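PDB 2XU0: erythrocyte membrane protein 1 from Plasmodium falciparum, which probably binds receptors on the surface of host cells, this piece being the N-terminal segment and first Duffy-binding-like domain of a much longer membrane protein linked to rosetting. Local coordinates for residues F432-N437 / D453-I458; W319-C324 / K440-N445; R325-K330 / E382-K387. The protein carries 10 engineered substitutions. One frame throughout, in Å; residues are numbered along the deposited sequence. Where two conformers were deposited one is given.

Interaction 1 of 3, residues F432-N437 / D453-I458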
loop_
_atom_site.group_PDB
_atom_site.type_symbol
_atom_site.label_atom_id
_atom_site.label_comp_id
_atom_site.label_asym_id
_atom_site.label_seq_id
_atom_site.Cartn_x
_atom_site.Cartn_y
_atom_site.Cartn_z
ATOM N N PHE A 432 15.939 1.300 -7.201
ATOM C CA PHE A 432 14.648 1.010 -6.593
ATOM C C PHE A 432 13.753 2.263 -6.598
ATOM O O PHE A 432 12.544 2.129 -6.780
ATOM C CB PHE A 432 14.788 0.372 -5.179
ATOM C CG PHE A 432 13.430 0.039 -4.595
ATOM C CD1 PHE A 432 12.784 -1.145 -4.927
ATOM C CD2 PHE A 432 12.775 0.938 -3.753
ATOM C CE1 PHE A 432 11.491 -1.412 -4.458
ATOM C CE2 PHE A 432 11.495 0.668 -3.277
ATOM C CZ PHE A 432 10.859 -0.510 -3.631
ATOM N N LEU A 433 14.340 3.472 -6.414
ATOM C CA LEU A 433 13.592 4.721 -6.436
ATOM C C LEU A 433 12.999 5.030 -7.819
ATOM O O LEU A 433 11.897 5.578 -7.881
ATOM C CB LEU A 433 14.368 5.932 -5.849
ATOM C CG LEU A 433 14.665 5.896 -4.334
ATOM C CD1 LEU A 433 15.502 7.109 -3.899
ATOM C CD2 LEU A 433 13.396 5.870 -3.509
ATOM N N ASN A 434 13.681 4.597 -8.898
ATOM C CA ASN A 434 13.217 4.712 -10.289
ATOM C C ASN A 434 11.935 3.914 -10.457
ATOM O O ASN A 434 11.056 4.353 -11.175
ATOM C CB ASN A 434 14.259 4.155 -11.296
ATOM C CG ASN A 434 15.574 4.884 -11.412
ATOM O OD1 ASN A 434 16.587 4.302 -11.815
ATOM N ND2 ASN A 434 15.593 6.177 -11.120
ATOM N N LEU A 435 11.814 2.755 -9.787
ATOM C CA LEU A 435 10.591 1.933 -9.840
ATOM C C LEU A 435 9.409 2.702 -9.213
ATOM O O LEU A 435 8.286 2.632 -9.731
ATOM C CB LEU A 435 10.795 0.597 -9.098
ATOM C CG LEU A 435 11.916 -0.337 -9.586
ATOM C CD1 LEU A 435 11.870 -1.686 -8.844
ATOM C CD2 LEU A 435 11.930 -0.498 -11.119
ATOM N N LEU A 436 9.673 3.446 -8.116
ATOM C CA LEU A 436 8.647 4.245 -7.449
ATOM C C LEU A 436 8.190 5.370 -8.368
ATOM O O LEU A 436 6.984 5.606 -8.469
ATOM C CB LEU A 436 9.102 4.770 -6.067
ATOM C CG LEU A 436 9.473 3.714 -5.015
ATOM C CD1 LEU A 436 9.904 4.385 -3.750
ATOM C CD2 LEU A 436 8.320 2.704 -4.752
ATOM N N ASN A 437 9.134 6.012 -9.074
ATOM C CA ASN A 437 8.858 7.044 -10.104
ATOM C C ASN A 437 7.926 6.504 -11.182
ATOM O O ASN A 437 7.121 7.245 -11.738
ATOM C CB ASN A 437 10.172 7.489 -10.809
ATOM C CG ASN A 437 11.080 8.319 -9.934
ATOM O OD1 ASN A 437 10.718 8.666 -8.802
ATOM N ND2 ASN A 437 12.304 8.607 -10.403
ATOM N N ASP A 453 10.255 12.592 -9.016
ATOM C CA ASP A 453 11.581 11.972 -9.076
ATOM C C ASP A 453 12.104 11.848 -7.669
ATOM O O ASP A 453 12.626 12.825 -7.098
ATOM C CB ASP A 453 12.554 12.720 -10.007
ATOM C CG ASP A 453 13.903 12.027 -10.236
ATOM O OD1 ASP A 453 14.115 10.925 -9.689
ATOM O OD2 ASP A 453 14.728 12.574 -10.980
ATOM N N PHE A 454 11.950 10.639 -7.104
ATOM C CA PHE A 454 12.378 10.293 -5.753
ATOM C C PHE A 454 13.897 10.368 -5.578
ATOM O O PHE A 454 14.369 10.470 -4.437
ATOM C CB PHE A 454 11.763 8.980 -5.268
ATOM C CG PHE A 454 10.254 9.095 -5.092
ATOM C CD1 PHE A 454 9.708 9.918 -4.104
ATOM C CD2 PHE A 454 9.385 8.392 -5.923
ATOM C CE1 PHE A 454 8.314 10.025 -3.941
ATOM C CE2 PHE A 454 7.998 8.517 -5.785
ATOM C CZ PHE A 454 7.470 9.325 -4.792
ATOM N N ASN A 455 14.651 10.340 -6.715
ATOM C CA ASN A 455 16.104 10.502 -6.724
ATOM C C ASN A 455 16.487 11.997 -6.652
ATOM O O ASN A 455 17.655 12.311 -6.541
ATOM C CB ASN A 455 16.740 9.827 -7.949
ATOM C CG ASN A 455 16.716 8.331 -7.901
ATOM O OD1 ASN A 455 16.281 7.645 -8.842
ATOM N ND2 ASN A 455 17.125 7.784 -6.790
ATOM N N LYS A 456 15.507 12.906 -6.697
ATOM C CA LYS A 456 15.724 14.348 -6.572
ATOM C C LYS A 456 14.723 14.862 -5.526
ATOM O O LYS A 456 13.708 15.461 -5.887
ATOM C CB LYS A 456 15.564 15.061 -7.951
ATOM C CG LYS A 456 16.708 14.755 -8.909
ATOM C CD LYS A 456 16.746 15.709 -10.090
ATOM C CE LYS A 456 18.017 15.572 -10.904
ATOM N NZ LYS A 456 19.223 16.055 -10.170
ATOM N N PRO A 457 14.945 14.566 -4.224
ATOM C CA PRO A 457 13.958 14.955 -3.207
ATOM C C PRO A 457 13.614 16.439 -3.178
ATOM O O PRO A 457 12.450 16.787 -3.000
ATOM C CB PRO A 457 14.570 14.450 -1.896
ATOM C CG PRO A 457 15.474 13.345 -2.306
ATOM C CD PRO A 457 16.064 13.826 -3.614
ATOM N N ILE A 458 14.598 17.298 -3.409
ATOM C CA ILE A 458 14.367 18.748 -3.437
ATOM C C ILE A 458 13.275 19.148 -4.438
ATOM O O ILE A 458 12.404 19.924 -4.075
ATOM C CB ILE A 458 15.718 19.524 -3.532
ATOM C CG1 ILE A 458 16.490 19.455 -2.171
ATOM C CG2 ILE A 458 15.582 20.974 -4.010
ATOM C CD1 ILE A 458 15.621 19.422 -0.855
#
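N437, at the end of helix 429-437, meets D453 and F454 with the amide end of its side chain and shows how one asparagine can bond a turn through both ends of its amide. From CB the first torsion puts CG beside the backbone N (chi1 -71°), and CG comes up to F454 N and D453 CA. From there the two arms of the amide divide the work. N437 OD1 accepts from F454 N at 2.9 Å in a nearly straight bond, 175° at the hydrogen, with the donor in the carbonyl plane on a lone pair. N437 ND2 donates to D453 OD1 at 3.0 Å, arriving from above the carboxylate plane. N455 N comes to D453 OD1 from the opposite face at 3.1 Å, so this oxygen is gripped twice and the carboxylate is held between helix and turn.

Beside this polar pair F454 packs on the helix. F454 CD2 lies 3.6 Å from L436 CB, while L433 CD2 rests 3.9 Å from F454 CB, the two leucine and phenylalanine side chains of the latter pair crossing at about a right angle. The ring continues onto W319 and F323 of helix 311-338. D453 thus forms an Asx turn within a type I beta turn, bonded by an asparagine of the preceding helix in the C-terminal part of the Duffy-binding-like domain.

Interaction 2 of 3, residues W319-C324 / K440-N445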
loop_
_atom_site.group_PDB
_atom_site.type_symbol
_atom_site.label_atom_id
_atom_site.label_comp_id
_atom_site.label_asym_id
_atom_site.label_seq_id
_atom_site.Cartn_x
_atom_site.Cartn_y
_atom_site.Cartn_z
ATOM N N TRP A 319 3.063 3.653 -0.123
ATOM C CA TRP A 319 3.352 4.986 0.404
ATOM C C TRP A 319 3.537 5.941 -0.759
ATOM O O TRP A 319 2.953 7.025 -0.770
ATOM C CB TRP A 319 4.594 4.981 1.319
ATOM C CG TRP A 319 4.957 6.350 1.827
ATOM C CD1 TRP A 319 4.537 6.923 2.994
ATOM C CD2 TRP A 319 5.711 7.356 1.132
ATOM N NE1 TRP A 319 5.007 8.213 3.083
ATOM C CE2 TRP A 319 5.730 8.507 1.955
ATOM C CE3 TRP A 319 6.436 7.375 -0.073
ATOM C CZ2 TRP A 319 6.431 9.665 1.606
ATOM C CZ3 TRP A 319 7.071 8.546 -0.455
ATOM C CH2 TRP A 319 7.050 9.681 0.374
ATOM N N SER A 320 4.379 5.556 -1.715
ATOM C CA SER A 320 4.712 6.394 -2.871
ATOM C C SER A 320 3.530 6.670 -3.808
ATOM O O SER A 320 3.369 7.804 -4.265
ATOM C CB SER A 320 5.931 5.843 -3.614
ATOM O OG SER A 320 5.640 4.610 -4.237
ATOM N N GLU A 321 2.707 5.648 -4.067
ATOM C CA GLU A 321 1.512 5.765 -4.916
ATOM C C GLU A 321 0.466 6.689 -4.295
ATOM O O GLU A 321 -0.081 7.565 -4.985
ATOM C CB GLU A 321 0.910 4.377 -5.218
ATOM C CG GLU A 321 1.679 3.624 -6.306
ATOM C CD GLU A 321 1.544 4.295 -7.658
ATOM O OE1 GLU A 321 0.461 4.186 -8.276
ATOM O OE2 GLU A 321 2.476 5.036 -8.037
ATOM N N GLU A 322 0.228 6.517 -3.002
ATOM C CA GLU A 322 -0.717 7.326 -2.221
ATOM C C GLU A 322 -0.215 8.724 -2.029
ATOM O O GLU A 322 -1.032 9.637 -2.007
ATOM C CB GLU A 322 -1.046 6.663 -0.870
ATOM C CG GLU A 322 -1.928 5.442 -1.046
ATOM C CD GLU A 322 -3.337 5.769 -1.513
ATOM O OE1 GLU A 322 -4.159 6.168 -0.656
ATOM O OE2 GLU A 322 -3.596 5.700 -2.740
ATOM N N PHE A 323 1.128 8.916 -1.919
ATOM C CA PHE A 323 1.751 10.241 -1.811
ATOM C C PHE A 323 1.471 10.999 -3.119
ATOM O O PHE A 323 1.002 12.138 -3.083
ATOM C CB PHE A 323 3.306 10.142 -1.564
ATOM C CG PHE A 323 4.071 11.413 -1.896
ATOM C CD1 PHE A 323 3.919 12.565 -1.118
ATOM C CD2 PHE A 323 4.845 11.499 -3.050
ATOM C CE1 PHE A 323 4.559 13.760 -1.474
ATOM C CE2 PHE A 323 5.500 12.694 -3.392
ATOM C CZ PHE A 323 5.338 13.815 -2.610
ATOM N N CYS A 324 1.789 10.378 -4.276
ATOM C CA CYS A 324 1.600 10.995 -5.603
ATOM C C CYS A 324 0.115 11.287 -5.879
ATOM O O CYS A 324 -0.212 12.338 -6.440
ATOM C CB CYS A 324 2.195 10.107 -6.686
ATOM S SG CYS A 324 4.003 9.985 -6.643
ATOM N N LYS A 440 1.856 3.786 -11.261
ATOM C CA LYS A 440 0.662 4.294 -11.960
ATOM C C LYS A 440 0.405 5.802 -11.660
ATOM O O LYS A 440 0.376 6.634 -12.582
ATOM C CB LYS A 440 -0.564 3.436 -11.602
ATOM C CG LYS A 440 -1.803 3.692 -12.466
ATOM C CD LYS A 440 -3.043 2.967 -11.928
ATOM C CE LYS A 440 -3.285 1.648 -12.621
ATOM N NZ LYS A 440 -4.588 1.035 -12.226
ATOM N N HIS A 441 0.283 6.140 -10.380
ATOM C CA HIS A 441 0.000 7.506 -9.934
ATOM C C HIS A 441 1.217 8.393 -10.074
ATOM O O HIS A 441 1.097 9.503 -10.578
ATOM C CB HIS A 441 -0.524 7.512 -8.489
ATOM C CG HIS A 441 -1.884 6.911 -8.346
ATOM N ND1 HIS A 441 -3.019 7.599 -8.729
ATOM C CD2 HIS A 441 -2.253 5.702 -7.870
ATOM C CE1 HIS A 441 -4.035 6.785 -8.487
ATOM N NE2 HIS A 441 -3.627 5.645 -7.952
ATOM N N CYS A 442 2.406 7.893 -9.690
ATOM C CA CYS A 442 3.634 8.705 -9.766
ATOM C C CYS A 442 4.125 9.090 -11.155
ATOM O O CYS A 442 4.633 10.200 -11.324
ATOM C CB CYS A 442 4.740 8.109 -8.913
ATOM S SG CYS A 442 4.329 8.025 -7.146
ATOM N N HIS A 443 4.010 8.184 -12.136
ATOM C CA HIS A 443 4.503 8.440 -13.490
ATOM C C HIS A 443 3.627 9.385 -14.308
ATOM O O HIS A 443 4.126 10.044 -15.218
ATOM C CB HIS A 443 4.734 7.126 -14.231
ATOM C CG HIS A 443 5.699 7.220 -15.368
ATOM N ND1 HIS A 443 5.336 6.845 -16.652
ATOM C CD2 HIS A 443 6.996 7.610 -15.376
ATOM C CE1 HIS A 443 6.416 7.031 -17.398
ATOM N NE2 HIS A 443 7.440 7.483 -16.674
ATOM N N ASP A 444 2.334 9.461 -13.957
ATOM C CA ASP A 444 1.308 10.278 -14.590
ATOM C C ASP A 444 1.395 11.814 -14.328
ATOM O O ASP A 444 0.582 12.386 -13.598
ATOM C CB ASP A 444 -0.095 9.690 -14.312
ATOM C CG ASP A 444 -1.251 10.301 -15.096
ATOM O OD1 ASP A 444 -2.403 10.234 -14.601
ATOM O OD2 ASP A 444 -1.006 10.843 -16.208
ATOM N N ASN A 445 2.369 12.464 -14.977
ATOM C CA ASN A 445 2.599 13.912 -14.983
ATOM C C ASN A 445 3.288 14.207 -16.294
ATOM O O ASN A 445 4.453 13.832 -16.465
ATOM C CB ASN A 445 3.461 14.380 -13.798
ATOM C CG ASN A 445 2.703 14.807 -12.554
ATOM O OD1 ASN A 445 3.145 14.559 -11.430
ATOM N ND2 ASN A 445 1.581 15.507 -12.715
#
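E321 OE1 accepts from H441 N at 2.9 Å, almost straight at 174°, through the syn lone pair on the side of the other oxygen. The same carboxylate uses its second oxygen as well: E321 OE2 takes a weak, longer bond from C442 N at 3.3 Å. Two successive backbone amides of the short, weakly bonded helix 440-443 therefore face one acid, an arrangement that would be expected to favour its negative charge. The glutamate gets there by folding: chi2 of -67° swings CD back so that the chain is bent, not extended. E321 OE1 also lies at the edge of the H441 ring, 3.1 Å from H441 CD2.

A covalent link lies next to the polar one. C324, one turn further along helix 311-338, joins its SG to C442 SG at 2.0 Å, with a disulfide torsion of 99°. C442 SG is also 3.0 Å from S320 O, packed against the helix backbone. R194 of helix 186-204 also packs against E321. The C324–C442 disulfide is one of several in this cysteine-rich Duffy-binding-like domain, and here it ties a short helix to the long helix 311-338.

Interaction 3 of 3, residues R325-K330 / E382-K387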
loop_
_atom_site.group_PDB
_atom_site.type_symbol
_atom_site.label_atom_id
_atom_site.label_comp_id
_atom_site.label_asym_id
_atom_site.label_seq_id
_atom_site.Cartn_x
_atom_site.Cartn_y
_atom_site.Cartn_z
ATOM N N ARG A 325 -0.769 10.358 -5.496
ATOM C CA ARG A 325 -2.214 10.500 -5.698
ATOM C C ARG A 325 -2.729 11.693 -4.887
ATOM O O ARG A 325 -3.301 12.594 -5.480
ATOM C CB ARG A 325 -2.960 9.212 -5.344
ATOM C CG ARG A 325 -4.491 9.337 -5.458
ATOM C CD ARG A 325 -5.199 8.058 -5.055
ATOM N NE ARG A 325 -5.257 7.871 -3.602
ATOM C CZ ARG A 325 -6.171 8.416 -2.799
ATOM N NH1 ARG A 325 -7.103 9.219 -3.291
ATOM N NH2 ARG A 325 -6.144 8.177 -1.499
ATOM N N ILE A 326 -2.454 11.717 -3.560
ATOM C CA ILE A 326 -2.826 12.786 -2.630
ATOM C C ILE A 326 -2.200 14.135 -2.997
ATOM O O ILE A 326 -2.875 15.156 -2.863
ATOM C CB ILE A 326 -2.626 12.385 -1.125
ATOM C CG1 ILE A 326 -3.485 11.146 -0.706
ATOM C CG2 ILE A 326 -2.839 13.542 -0.159
ATOM C CD1 ILE A 326 -4.956 11.244 -1.067
ATOM N N LYS A 327 -0.932 14.149 -3.442
ATOM C CA LYS A 327 -0.244 15.371 -3.859
ATOM C C LYS A 327 -1.037 16.096 -4.961
ATOM O O LYS A 327 -1.162 17.326 -4.914
ATOM C CB LYS A 327 1.201 15.084 -4.325
ATOM C CG LYS A 327 1.995 16.340 -4.690
ATOM C CD LYS A 327 3.411 15.998 -5.171
ATOM C CE LYS A 327 4.140 17.255 -5.551
ATOM N NZ LYS A 327 5.536 16.994 -5.986
ATOM N N LYS A 328 -1.577 15.337 -5.939
ATOM C CA LYS A 328 -2.389 15.916 -7.013
ATOM C C LYS A 328 -3.641 16.599 -6.441
ATOM O O LYS A 328 -3.938 17.733 -6.827
ATOM C CB LYS A 328 -2.760 14.868 -8.074
ATOM C CG LYS A 328 -1.657 14.664 -9.097
ATOM C CD LYS A 328 -2.001 13.530 -10.044
ATOM C CE LYS A 328 -0.766 12.935 -10.667
ATOM N NZ LYS A 328 -0.893 11.464 -10.826
ATOM N N ILE A 329 -4.305 15.954 -5.462
ATOM C CA ILE A 329 -5.474 16.531 -4.799
ATOM C C ILE A 329 -5.116 17.836 -4.065
ATOM O O ILE A 329 -5.851 18.833 -4.168
ATOM C CB ILE A 329 -6.117 15.509 -3.846
ATOM C CG1 ILE A 329 -6.761 14.334 -4.638
ATOM C CG2 ILE A 329 -7.123 16.199 -2.884
ATOM C CD1 ILE A 329 -7.093 13.108 -3.774
ATOM N N LYS A 330 -3.981 17.831 -3.345
ATOM C CA LYS A 330 -3.541 18.985 -2.569
ATOM C C LYS A 330 -3.090 20.136 -3.444
ATOM O O LYS A 330 -3.413 21.267 -3.114
ATOM C CB LYS A 330 -2.483 18.597 -1.530
ATOM C CG LYS A 330 -3.000 17.579 -0.564
ATOM C CD LYS A 330 -2.202 17.520 0.702
ATOM C CE LYS A 330 -2.886 16.582 1.666
ATOM N NZ LYS A 330 -3.699 17.297 2.679
ATOM N N GLU A 382 3.327 22.033 5.183
ATOM C CA GLU A 382 3.473 21.179 6.374
ATOM C C GLU A 382 3.324 19.693 6.005
ATOM O O GLU A 382 4.122 18.861 6.467
ATOM C CB GLU A 382 2.582 21.570 7.569
ATOM C CG GLU A 382 1.084 21.343 7.489
ATOM C CD GLU A 382 0.358 21.621 8.794
ATOM O OE1 GLU A 382 -0.886 21.762 8.764
ATOM O OE2 GLU A 382 1.032 21.704 9.848
ATOM N N TRP A 383 2.330 19.382 5.127
ATOM C CA TRP A 383 2.120 18.017 4.640
ATOM C C TRP A 383 3.346 17.525 3.892
ATOM O O TRP A 383 3.795 16.431 4.180
ATOM C CB TRP A 383 0.872 17.930 3.761
ATOM C CG TRP A 383 0.629 16.561 3.198
ATOM C CD1 TRP A 383 0.050 15.497 3.830
ATOM C CD2 TRP A 383 0.921 16.129 1.867
ATOM N NE1 TRP A 383 -0.014 14.421 2.977
ATOM C CE2 TRP A 383 0.487 14.792 1.755
ATOM C CE3 TRP A 383 1.449 16.769 0.730
ATOM C CZ2 TRP A 383 0.647 14.052 0.576
ATOM C CZ3 TRP A 383 1.571 16.044 -0.449
ATOM C CH2 TRP A 383 1.178 14.703 -0.516
ATOM N N ILE A 384 3.905 18.341 2.968
ATOM C CA ILE A 384 5.061 17.982 2.142
ATOM C C ILE A 384 6.287 17.715 3.007
ATOM O O ILE A 384 7.087 16.831 2.688
ATOM C CB ILE A 384 5.303 19.056 1.026
ATOM C CG1 ILE A 384 4.456 18.773 -0.206
ATOM C CG2 ILE A 384 6.796 19.259 0.652
ATOM C CD1 ILE A 384 4.835 17.509 -1.142
ATOM N N VAL A 385 6.433 18.496 4.098
ATOM C CA VAL A 385 7.545 18.366 5.037
ATOM C C VAL A 385 7.456 17.058 5.797
ATOM O O VAL A 385 8.477 16.393 5.979
ATOM C CB VAL A 385 7.681 19.621 5.931
ATOM C CG1 VAL A 385 8.411 19.326 7.238
ATOM C CG2 VAL A 385 8.363 20.754 5.148
ATOM N N LYS A 386 6.239 16.666 6.178
ATOM C CA LYS A 386 5.978 15.410 6.866
ATOM C C LYS A 386 6.241 14.202 5.904
ATOM O O LYS A 386 6.737 13.163 6.355
ATOM C CB LYS A 386 4.529 15.386 7.333
ATOM C CG LYS A 386 4.119 14.167 8.137
ATOM C CD LYS A 386 2.632 14.224 8.528
ATOM C CE LYS A 386 2.075 12.867 8.907
ATOM N NZ LYS A 386 2.604 12.362 10.211
ATOM N N LYS A 387 5.862 14.341 4.603
ATOM C CA LYS A 387 6.004 13.272 3.594
ATOM C C LYS A 387 7.484 13.088 3.270
ATOM O O LYS A 387 7.963 11.960 3.214
ATOM C CB LYS A 387 5.175 13.600 2.347
ATOM C CG LYS A 387 3.669 13.418 2.566
ATOM C CD LYS A 387 3.327 11.935 2.613
ATOM C CE LYS A 387 2.125 11.618 3.436
ATOM N NZ LYS A 387 1.999 10.146 3.586
#
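W383 reaches from helix 371-407 toward helix 311-338, and the way K330, I326 and K327 are turned against its indole defines the contact. K330 lies over one face. K330 CD sits 3.6 Å from W383 CD2, near the junction of the two rings, and K330 CE stands directly above the five-membered ring of W383, 3.6 Å from the centroid on the ring normal, a CH-pi contact. A chi4 of -99° turns NZ out of the line of the chain. K330 NZ is left 4.5 Å from the centroid of the same W383 ring and 17° off the normal, in cation-pi geometry. The ammonium also forms a salt bridge with E107, so it has both an acid and an aromatic face as neighbours.

On the opposite face of the indole lies K387 CG, from the tryptophan's own helix, which leaves the ring between the aliphatic parts of two lysines. The six-membered ring is the part that meets I326 and K327. There I326 CG2 comes within 3.6 Å of W383 CZ2, the two side chains crossing at about a right angle, and K327 CB is 3.8 Å from W383 CH2. K327 itself runs on, extended, to bond T460 O through NZ. F323, a turn earlier on helix 311-338, brings its ring to the indole as well.

The segment axes stay 11.9 Å apart and run nearly antiparallel, at 165°. W383 fills much of that spacing, with K330 reaching over it, in an antiparallel packing of two long helices of this C-terminal Duffy-binding-like subdomain.

From the N terminus, helix 311-338 comes first and supplies both 319-324 and 325-330. The chain then passes to helix 371-407, where 382-387 closes interaction 3 over 52 residues. Only later does 440-445 return to 319-324, so the wide loop of interaction 2 contains interaction 3 entirely. Interaction 1 opens at 432-437 before that return and closes at 453-458 after it; interactions 1 and 2 cross. L436 lies against S320 between these two, while interactions 2 and 3 touch where H441 O probably accepts a hydrogen bond from K328 NZ and where W319 packs on K387 O. Interactions 1 and 3 stay about 7 Å apart at their nearest atoms, joined through helix 311-338.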